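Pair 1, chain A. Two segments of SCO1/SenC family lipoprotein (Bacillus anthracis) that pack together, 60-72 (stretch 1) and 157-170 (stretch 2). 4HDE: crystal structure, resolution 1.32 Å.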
# COMPACT_ATOMS: atom_id res chain seq x y z
N LYS A 60 0.98 8.68 10.92
CA LYS A 60 1.06 9.68 11.97
C LYS A 60 2.50 9.87 12.45
O LYS A 60 2.97 10.99 12.66
CB LYS A 60 0.15 9.27 13.13
CG LYS A 60 -0.11 10.36 14.15
CD LYS A 60 -0.99 9.84 15.28
CE LYS A 60 -2.00 10.89 15.72
NZ LYS A 60 -3.00 11.17 14.66
N MSE A 61 3.21 8.76 12.61
CA MSE A 61 4.60 8.82 13.08
C MSE A 61 5.50 9.50 12.06
O MSE A 61 6.39 10.27 12.42
CB MSE A 61 5.10 7.42 13.42
CG MSE A 61 4.43 6.82 14.66
SE MSE A 61 4.97 4.99 15.03
CE MSE A 61 6.79 5.31 15.69
N ALA A 62 5.27 9.20 10.78
CA ALA A 62 6.08 9.82 9.73
C ALA A 62 5.86 11.33 9.70
O ALA A 62 6.82 12.10 9.56
CB ALA A 62 5.77 9.19 8.38
N LYS A 63 4.61 11.75 9.83
CA LYS A 63 4.29 13.17 9.84
C LYS A 63 5.00 13.86 11.02
O LYS A 63 5.57 14.95 10.88
CB LYS A 63 2.78 13.37 9.96
CG LYS A 63 2.34 14.79 9.77
CD LYS A 63 2.50 15.19 8.31
CE LYS A 63 1.83 16.52 8.02
NZ LYS A 63 1.67 16.73 6.55
N GLU A 64 4.97 13.23 12.19
CA GLU A 64 5.64 13.79 13.36
C GLU A 64 7.14 13.98 13.13
O GLU A 64 7.72 14.96 13.59
CB GLU A 64 5.39 12.93 14.59
CG GLU A 64 6.04 13.46 15.87
CD GLU A 64 5.50 14.81 16.31
OE1 GLU A 64 4.29 15.07 16.14
OE2 GLU A 64 6.29 15.62 16.85
N GLU A 65 7.76 13.05 12.41
CA GLU A 65 9.18 13.12 12.08
C GLU A 65 9.47 14.06 10.91
O GLU A 65 10.62 14.21 10.51
CB GLU A 65 9.70 11.72 11.73
CG GLU A 65 9.68 10.73 12.89
CD GLU A 65 10.92 10.80 13.75
OE1 GLU A 65 11.71 11.76 13.60
OE2 GLU A 65 11.11 9.88 14.59
N LYS A 66 8.43 14.68 10.36
CA LYS A 66 8.57 15.59 9.21
C LYS A 66 9.07 14.86 7.96
O LYS A 66 9.70 15.46 7.08
CB LYS A 66 9.43 16.80 9.56
CG LYS A 66 8.86 17.63 10.71
CD LYS A 66 9.66 18.90 10.94
CE LYS A 66 9.18 19.64 12.19
NZ LYS A 66 10.02 20.84 12.48
N LEU A 67 8.77 13.57 7.89
CA LEU A 67 9.04 12.79 6.70
C LEU A 67 7.90 12.99 5.73
O LEU A 67 6.73 12.93 6.10
CB LEU A 67 9.20 11.31 7.04
CG LEU A 67 10.50 10.97 7.77
CD1 LEU A 67 10.39 9.63 8.48
CD2 LEU A 67 11.69 11.00 6.83
N ASP A 68 8.27 13.26 4.49
CA ASP A 68 7.33 13.51 3.42
C ASP A 68 7.25 12.22 2.61
O ASP A 68 8.14 11.94 1.82
CB ASP A 68 7.86 14.65 2.55
CG ASP A 68 6.87 15.13 1.53
OD1 ASP A 68 5.83 14.47 1.33
OD2 ASP A 68 7.13 16.19 0.93
N VAL A 69 6.19 11.44 2.85
CA VAL A 69 6.04 10.15 2.20
C VAL A 69 4.58 9.97 1.76
O VAL A 69 3.69 10.69 2.21
CB VAL A 69 6.45 9.01 3.13
CG1 VAL A 69 7.92 9.16 3.54
CG2 VAL A 69 5.55 8.99 4.36
N GLN A 70 4.36 8.99 0.89
CA GLN A 70 3.02 8.64 0.42
C GLN A 70 2.65 7.23 0.85
O GLN A 70 3.51 6.38 1.04
CB GLN A 70 2.96 8.70 -1.11
CG GLN A 70 3.22 10.08 -1.68
CD GLN A 70 2.11 11.05 -1.38
OE1 GLN A 70 0.92 10.72 -1.49
NE2 GLN A 70 2.48 12.28 -1.02
N PHE A 71 1.35 7.00 0.99
CA PHE A 71 0.81 5.69 1.31
C PHE A 71 -0.14 5.26 0.23
O PHE A 71 -0.93 6.07 -0.27
CB PHE A 71 0.12 5.72 2.68
CG PHE A 71 1.08 6.01 3.80
CD1 PHE A 71 1.77 4.98 4.39
CD2 PHE A 71 1.33 7.31 4.21
CE1 PHE A 71 2.69 5.24 5.41
CE2 PHE A 71 2.23 7.57 5.22
CZ PHE A 71 2.91 6.54 5.81
N VAL A 72 -0.04 3.99 -0.15
CA VAL A 72 -0.87 3.44 -1.21
C VAL A 72 -1.37 2.07 -0.78
O VAL A 72 -0.59 1.21 -0.40
CB VAL A 72 -0.09 3.30 -2.53
CG1 VAL A 72 -0.94 2.64 -3.62
CG2 VAL A 72 0.41 4.67 -3.00
N PRO A 157 7.39 -3.17 12.49
CA PRO A 157 8.58 -2.54 13.09
C PRO A 157 8.64 -1.05 12.76
O PRO A 157 9.45 -0.62 11.93
CB PRO A 157 9.73 -3.29 12.43
CG PRO A 157 9.20 -3.62 11.07
CD PRO A 157 7.73 -3.91 11.26
N TYR A 158 7.82 -0.26 13.45
CA TYR A 158 7.66 1.15 13.10
C TYR A 158 8.98 1.90 13.09
O TYR A 158 9.24 2.70 12.19
CB TYR A 158 6.68 1.85 14.04
CG TYR A 158 5.29 1.26 13.97
CD1 TYR A 158 4.44 1.56 12.91
CD2 TYR A 158 4.83 0.41 14.97
CE1 TYR A 158 3.17 1.03 12.85
CE2 TYR A 158 3.56 -0.13 14.91
CZ TYR A 158 2.74 0.19 13.85
OH TYR A 158 1.47 -0.33 13.77
N GLU A 159 9.81 1.64 14.09
CA GLU A 159 11.09 2.33 14.20
C GLU A 159 12.04 1.99 13.04
O GLU A 159 12.73 2.87 12.53
CB GLU A 159 11.74 2.05 15.55
CG GLU A 159 10.97 2.59 16.73
CD GLU A 159 9.79 1.72 17.15
OE1 GLU A 159 9.68 0.56 16.67
OE2 GLU A 159 8.97 2.18 17.97
N ASP A 160 12.07 0.72 12.63
CA ASP A 160 12.85 0.29 11.46
C ASP A 160 12.39 1.03 10.21
O ASP A 160 13.21 1.50 9.41
CB ASP A 160 12.67 -1.21 11.22
CG ASP A 160 13.54 -2.09 12.11
OD1 ASP A 160 14.20 -1.56 13.03
OD2 ASP A 160 13.55 -3.32 11.90
N ILE A 161 11.08 1.09 10.00
CA ILE A 161 10.54 1.75 8.82
C ILE A 161 10.89 3.23 8.81
O ILE A 161 11.34 3.75 7.78
CB ILE A 161 9.01 1.56 8.72
CG1 ILE A 161 8.68 0.06 8.70
CG2 ILE A 161 8.49 2.25 7.46
CD1 ILE A 161 7.20 -0.26 8.76
N ILE A 162 10.71 3.90 9.94
CA ILE A 162 11.06 5.31 10.06
C ILE A 162 12.55 5.53 9.76
O ILE A 162 12.91 6.47 9.04
CB ILE A 162 10.71 5.83 11.47
CG1 ILE A 162 9.19 5.91 11.65
CG2 ILE A 162 11.35 7.19 11.72
CD1 ILE A 162 8.52 6.94 10.76
N ARG A 163 13.41 4.67 10.31
CA ARG A 163 14.85 4.74 10.07
C ARG A 163 15.14 4.66 8.57
O ARG A 163 15.94 5.43 8.03
CB ARG A 163 15.55 3.59 10.82
CG ARG A 163 17.04 3.39 10.49
CD ARG A 163 17.48 1.96 10.83
NE ARG A 163 16.77 0.97 10.02
CZ ARG A 163 16.62 -0.31 10.34
NH1 ARG A 163 15.93 -1.11 9.53
NH2 ARG A 163 17.13 -0.78 11.47
N ASP A 164 14.52 3.69 7.91
CA ASP A 164 14.73 3.50 6.48
C ASP A 164 14.22 4.69 5.65
O ASP A 164 14.87 5.10 4.67
CB ASP A 164 14.10 2.18 6.02
CG ASP A 164 14.78 0.96 6.62
OD1 ASP A 164 15.94 1.06 7.07
OD2 ASP A 164 14.16 -0.13 6.63
N MSE A 165 13.08 5.24 6.03
CA MSE A 165 12.58 6.46 5.40
C MSE A 165 13.57 7.61 5.55
O MSE A 165 13.79 8.36 4.60
CB MSE A 165 11.24 6.87 5.99
CG MSE A 165 10.08 6.02 5.59
SE MSE A 165 8.54 6.42 6.70
CE MSE A 165 7.21 5.49 5.66
N LYS A 166 14.14 7.75 6.74
CA LYS A 166 15.11 8.81 6.96
C LYS A 166 16.33 8.64 6.07
O LYS A 166 16.85 9.61 5.54
CB LYS A 166 15.53 8.87 8.43
CG LYS A 166 14.45 9.40 9.34
CD LYS A 166 14.95 9.54 10.76
CE LYS A 166 13.89 10.16 11.66
NZ LYS A 166 14.38 10.31 13.05
N ARG A 167 16.77 7.40 5.88
CA ARG A 167 17.89 7.15 4.99
C ARG A 167 17.56 7.57 3.55
O ARG A 167 18.40 8.17 2.87
CB ARG A 167 18.30 5.67 5.03
CG ARG A 167 18.88 5.18 6.36
CD ARG A 167 20.16 5.91 6.75
NE ARG A 167 19.88 7.13 7.49
CZ ARG A 167 19.51 7.16 8.77
NH1 ARG A 167 19.36 6.04 9.45
NH2 ARG A 167 19.28 8.33 9.37
N LEU A 168 16.36 7.24 3.09
CA LEU A 168 15.97 7.59 1.72
C LEU A 168 15.84 9.09 1.52
O LEU A 168 16.02 9.59 0.41
CB LEU A 168 14.65 6.91 1.34
CG LEU A 168 14.68 5.39 1.21
CD1 LEU A 168 13.30 4.88 0.86
CD2 LEU A 168 15.69 4.95 0.16
N ALA A 169 15.56 9.82 2.60
CA ALA A 169 15.39 11.27 2.53
C ALA A 169 16.72 12.02 2.60
O ALA A 169 16.77 13.21 2.32
CB ALA A 169 14.45 11.74 3.63
N GLU A 170 17.79 11.32 2.97
CA GLU A 170 19.11 11.94 3.05
C GLU A 170 19.82 11.94 1.70
O GLU A 170 20.56 12.87 1.37
CB GLU A 170 19.96 11.22 4.10
CG GLU A 170 19.43 11.37 5.51
CD GLU A 170 20.11 10.45 6.50
OE1 GLU A 170 20.80 9.50 6.06
OE2 GLU A 170 19.96 10.67 7.72
OXT GLU A 170 19.67 11.02 0.90

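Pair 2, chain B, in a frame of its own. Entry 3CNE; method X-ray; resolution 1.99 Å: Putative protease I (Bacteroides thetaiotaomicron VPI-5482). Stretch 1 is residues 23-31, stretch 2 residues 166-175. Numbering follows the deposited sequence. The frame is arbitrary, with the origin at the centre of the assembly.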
# COMPACT_ATOMS: atom_id res chain seq x y z
N GLU B 23 -3.74 -0.08 6.99
CA GLU B 23 -2.94 0.64 7.95
C GLU B 23 -3.81 1.51 8.83
O GLU B 23 -3.67 1.50 10.08
CB GLU B 23 -1.89 1.50 7.28
CG GLU B 23 -1.04 2.24 8.29
CD GLU B 23 -0.25 3.31 7.68
OE1 GLU B 23 -0.84 4.11 6.91
OE2 GLU B 23 0.96 3.35 7.95
N ALA B 24 -4.69 2.26 8.20
CA ALA B 24 -5.60 3.13 8.98
C ALA B 24 -6.44 2.33 10.00
O ALA B 24 -6.52 2.73 11.17
CB ALA B 24 -6.49 3.99 8.07
N PHE B 25 -7.04 1.22 9.58
CA PHE B 25 -7.85 0.39 10.48
C PHE B 25 -6.99 -0.13 11.61
O PHE B 25 -7.37 -0.02 12.77
CB PHE B 25 -8.51 -0.81 9.77
CG PHE B 25 -9.50 -0.44 8.70
CD1 PHE B 25 -10.24 0.74 8.76
CD2 PHE B 25 -9.71 -1.30 7.63
CE1 PHE B 25 -11.15 1.07 7.74
CE2 PHE B 25 -10.64 -0.98 6.61
CZ PHE B 25 -11.35 0.21 6.67
N PHE B 26 -5.82 -0.68 11.27
CA PHE B 26 -4.94 -1.31 12.25
C PHE B 26 -4.46 -0.31 13.29
O PHE B 26 -4.45 -0.61 14.49
CB PHE B 26 -3.75 -2.01 11.57
CG PHE B 26 -3.05 -2.96 12.49
CD1 PHE B 26 -3.60 -4.19 12.77
CD2 PHE B 26 -1.88 -2.59 13.13
CE1 PHE B 26 -2.99 -5.06 13.67
CE2 PHE B 26 -1.25 -3.47 14.04
CZ PHE B 26 -1.82 -4.71 14.30
N GLU B 27 -4.06 0.87 12.83
CA GLU B 27 -3.55 1.90 13.72
C GLU B 27 -4.66 2.54 14.54
O GLU B 27 -4.38 3.10 15.60
CB GLU B 27 -2.71 2.94 12.96
CG GLU B 27 -1.38 2.32 12.44
CD GLU B 27 -0.42 3.29 11.76
OE1 GLU B 27 -0.86 4.40 11.37
OE2 GLU B 27 0.77 2.90 11.57
N ASN B 28 -5.91 2.41 14.10
CA ASN B 28 -7.03 2.89 14.93
C ASN B 28 -7.82 1.82 15.67
O ASN B 28 -8.86 2.11 16.25
CB ASN B 28 -7.94 3.78 14.11
CG ASN B 28 -7.26 5.06 13.72
OD1 ASN B 28 -7.14 5.98 14.53
ND2 ASN B 28 -6.74 5.10 12.50
N GLY B 29 -7.30 0.60 15.64
CA GLY B 29 -7.93 -0.54 16.32
C GLY B 29 -9.29 -0.96 15.79
O GLY B 29 -10.10 -1.50 16.54
N ILE B 30 -9.55 -0.74 14.51
CA ILE B 30 -10.83 -1.12 13.91
C ILE B 30 -10.67 -2.53 13.37
O ILE B 30 -9.69 -2.84 12.67
CB ILE B 30 -11.23 -0.13 12.76
CG1 ILE B 30 -11.54 1.27 13.32
CG2 ILE B 30 -12.41 -0.67 11.95
CD1 ILE B 30 -11.21 2.40 12.30
N SER B 31 -11.62 -3.40 13.70
CA SER B 31 -11.55 -4.79 13.31
C SER B 31 -11.90 -4.98 11.82
O SER B 31 -12.87 -4.41 11.34
CB SER B 31 -12.54 -5.59 14.16
OG SER B 31 -12.51 -6.94 13.78
N MSE B 166 -10.90 11.35 2.33
CA MSE B 166 -12.08 10.87 3.03
C MSE B 166 -11.75 9.92 4.18
O MSE B 166 -12.62 9.59 4.96
CB MSE B 166 -13.03 10.17 2.07
CG MSE B 166 -12.40 8.97 1.38
SE MSE B 166 -13.71 7.68 0.72
CE MSE B 166 -13.12 6.15 1.80
N LEU B 167 -10.51 9.48 4.27
CA LEU B 167 -10.14 8.43 5.22
C LEU B 167 -10.33 8.84 6.70
O LEU B 167 -10.80 8.01 7.49
CB LEU B 167 -8.71 7.93 4.93
CG LEU B 167 -8.26 6.63 5.58
CD1 LEU B 167 -9.22 5.49 5.27
CD2 LEU B 167 -6.83 6.29 5.10
N PRO B 168 -10.01 10.09 7.08
CA PRO B 168 -10.31 10.49 8.47
C PRO B 168 -11.80 10.39 8.80
O PRO B 168 -12.15 9.98 9.92
CB PRO B 168 -9.85 11.96 8.52
CG PRO B 168 -8.77 12.04 7.45
CD PRO B 168 -9.38 11.21 6.34
N LYS B 169 -12.67 10.75 7.86
CA LYS B 169 -14.12 10.61 8.07
C LYS B 169 -14.51 9.13 8.17
O LYS B 169 -15.38 8.78 8.95
CB LYS B 169 -14.91 11.33 6.95
CG LYS B 169 -14.80 12.87 6.99
CD LYS B 169 -15.73 13.59 5.99
CE LYS B 169 -15.24 13.58 4.52
NZ LYS B 169 -14.40 14.76 4.07
N VAL B 170 -13.87 8.26 7.38
CA VAL B 170 -14.17 6.83 7.42
C VAL B 170 -13.79 6.26 8.78
O VAL B 170 -14.55 5.51 9.38
CB VAL B 170 -13.42 6.06 6.32
CG1 VAL B 170 -13.66 4.55 6.48
CG2 VAL B 170 -13.88 6.54 4.98
N ILE B 171 -12.60 6.62 9.23
CA ILE B 171 -12.11 6.18 10.53
C ILE B 171 -13.06 6.64 11.63
O ILE B 171 -13.46 5.85 12.47
CB ILE B 171 -10.67 6.66 10.82
CG1 ILE B 171 -9.65 6.03 9.84
CG2 ILE B 171 -10.26 6.33 12.28
CD1 ILE B 171 -9.73 4.52 9.78
N GLU B 172 -13.42 7.93 11.61
CA GLU B 172 -14.33 8.51 12.61
C GLU B 172 -15.66 7.75 12.66
O GLU B 172 -16.16 7.45 13.75
CB GLU B 172 -14.50 10.01 12.35
CG GLU B 172 -15.72 10.69 13.02
CD GLU B 172 -15.50 11.06 14.50
OE1 GLU B 172 -16.26 10.55 15.37
OE2 GLU B 172 -14.57 11.85 14.79
N ALA B 173 -16.20 7.40 11.50
CA ALA B 173 -17.48 6.65 11.40
C ALA B 173 -17.40 5.21 11.92
O ALA B 173 -18.41 4.63 12.31
CB ALA B 173 -17.99 6.67 9.96
N LEU B 174 -16.20 4.64 11.91
CA LEU B 174 -16.01 3.24 12.31
C LEU B 174 -15.60 3.02 13.77
O LEU B 174 -15.48 1.87 14.22
CB LEU B 174 -14.99 2.56 11.38
CG LEU B 174 -15.51 2.19 9.98
CD1 LEU B 174 -14.35 1.85 9.07
CD2 LEU B 174 -16.44 0.99 10.10
N LYS B 175 -15.38 4.11 14.50
CA LYS B 175 -14.92 4.04 15.90
C LYS B 175 -16.03 3.67 16.89
O LYS B 175 -17.21 3.59 16.52
CB LYS B 175 -14.28 5.37 16.32
CG LYS B 175 -12.95 5.71 15.62
CD LYS B 175 -12.00 4.50 15.44
CE LYS B 175 -11.54 3.84 16.76
NZ LYS B 175 -10.90 4.79 17.73

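What backbone arrangement do the two pairs share? In each, the last turn of one helix lies across a second helix, with the chain after the first helix turning so that the next inward residue faces the second helix. The helix axes run 44° apart in pair 1 and 40° in pair 2, with closest approaches of 10.7 and 10.6 Å, and 14 central residues superpose with an RMSD of 0.5 Å. The turn is alike too: Lys A66 and its match Gly B29 both have positive phi, and the amide N of Leu A67 reaches back to Ala A62 O at 3.0 Å, as Ile B30 N does to Phe B25 O at 2.9 Å.

Which matched residues anchor the contact? Ile A162 and Ile B171 nearly coincide, their side-chain centres 0.1 Å apart and both chi angles in m. Leu A67 and Ile B30, after the turn, point toward the second helix and meet this isoleucine: Leu A67 CD1 lies 4.0 Å from Ile A162 CD1, and Ile B30 CD1 lies 3.6 Å from Ile B171 CD1. Both also reach the next inward position, with Leu A67 CD1 3.8 Å from Met A165 CB and Ile B30 CD1 3.9 Å from Leu B174 CB.

How do different side chains fill the remaining inward positions? Bulk is exchanged between neighbours. Pair 1 has a large selenomethionine at Met A61, whose SE sits 3.7 Å from Tyr A158 CB, followed by a small Ala A62. Pair 2 reverses the sizes: Ala B24 CB packs 3.8 Å from Leu B167 CD2, and Phe B25 comes next, its CE1 3.6 Å from Leu B174 CD1. Beside the small Ala A62 lies the selenomethionine Met A165, which matches Leu B174 and is extended beyond chi1; its SE lies 4.3 Å from Ala A62 CB, and its CE continues to Val A69 CG2 at 4.1 Å.

What happens at the exposed margin by the turn? Glu A65 and Asn B28 match and both point toward the second helix, but their polar groups are used differently. In pair 1 an extended Lys A166 donates from NZ to Glu A65 OE1 at 3.1 Å, a hydrogen bond within a salt bridge that ties the two stretches together. Asn B28 instead turns to its own helix, ND2 donating to Ala B24 O at 2.7 Å, while its CG rests 3.6 Å from Ile B171 CG2. Lys B175, with all four chi angles in m, brings its CE within 3.2 Å of Asn B28 O, and no hydrogen bond joins the stretches of pair 2.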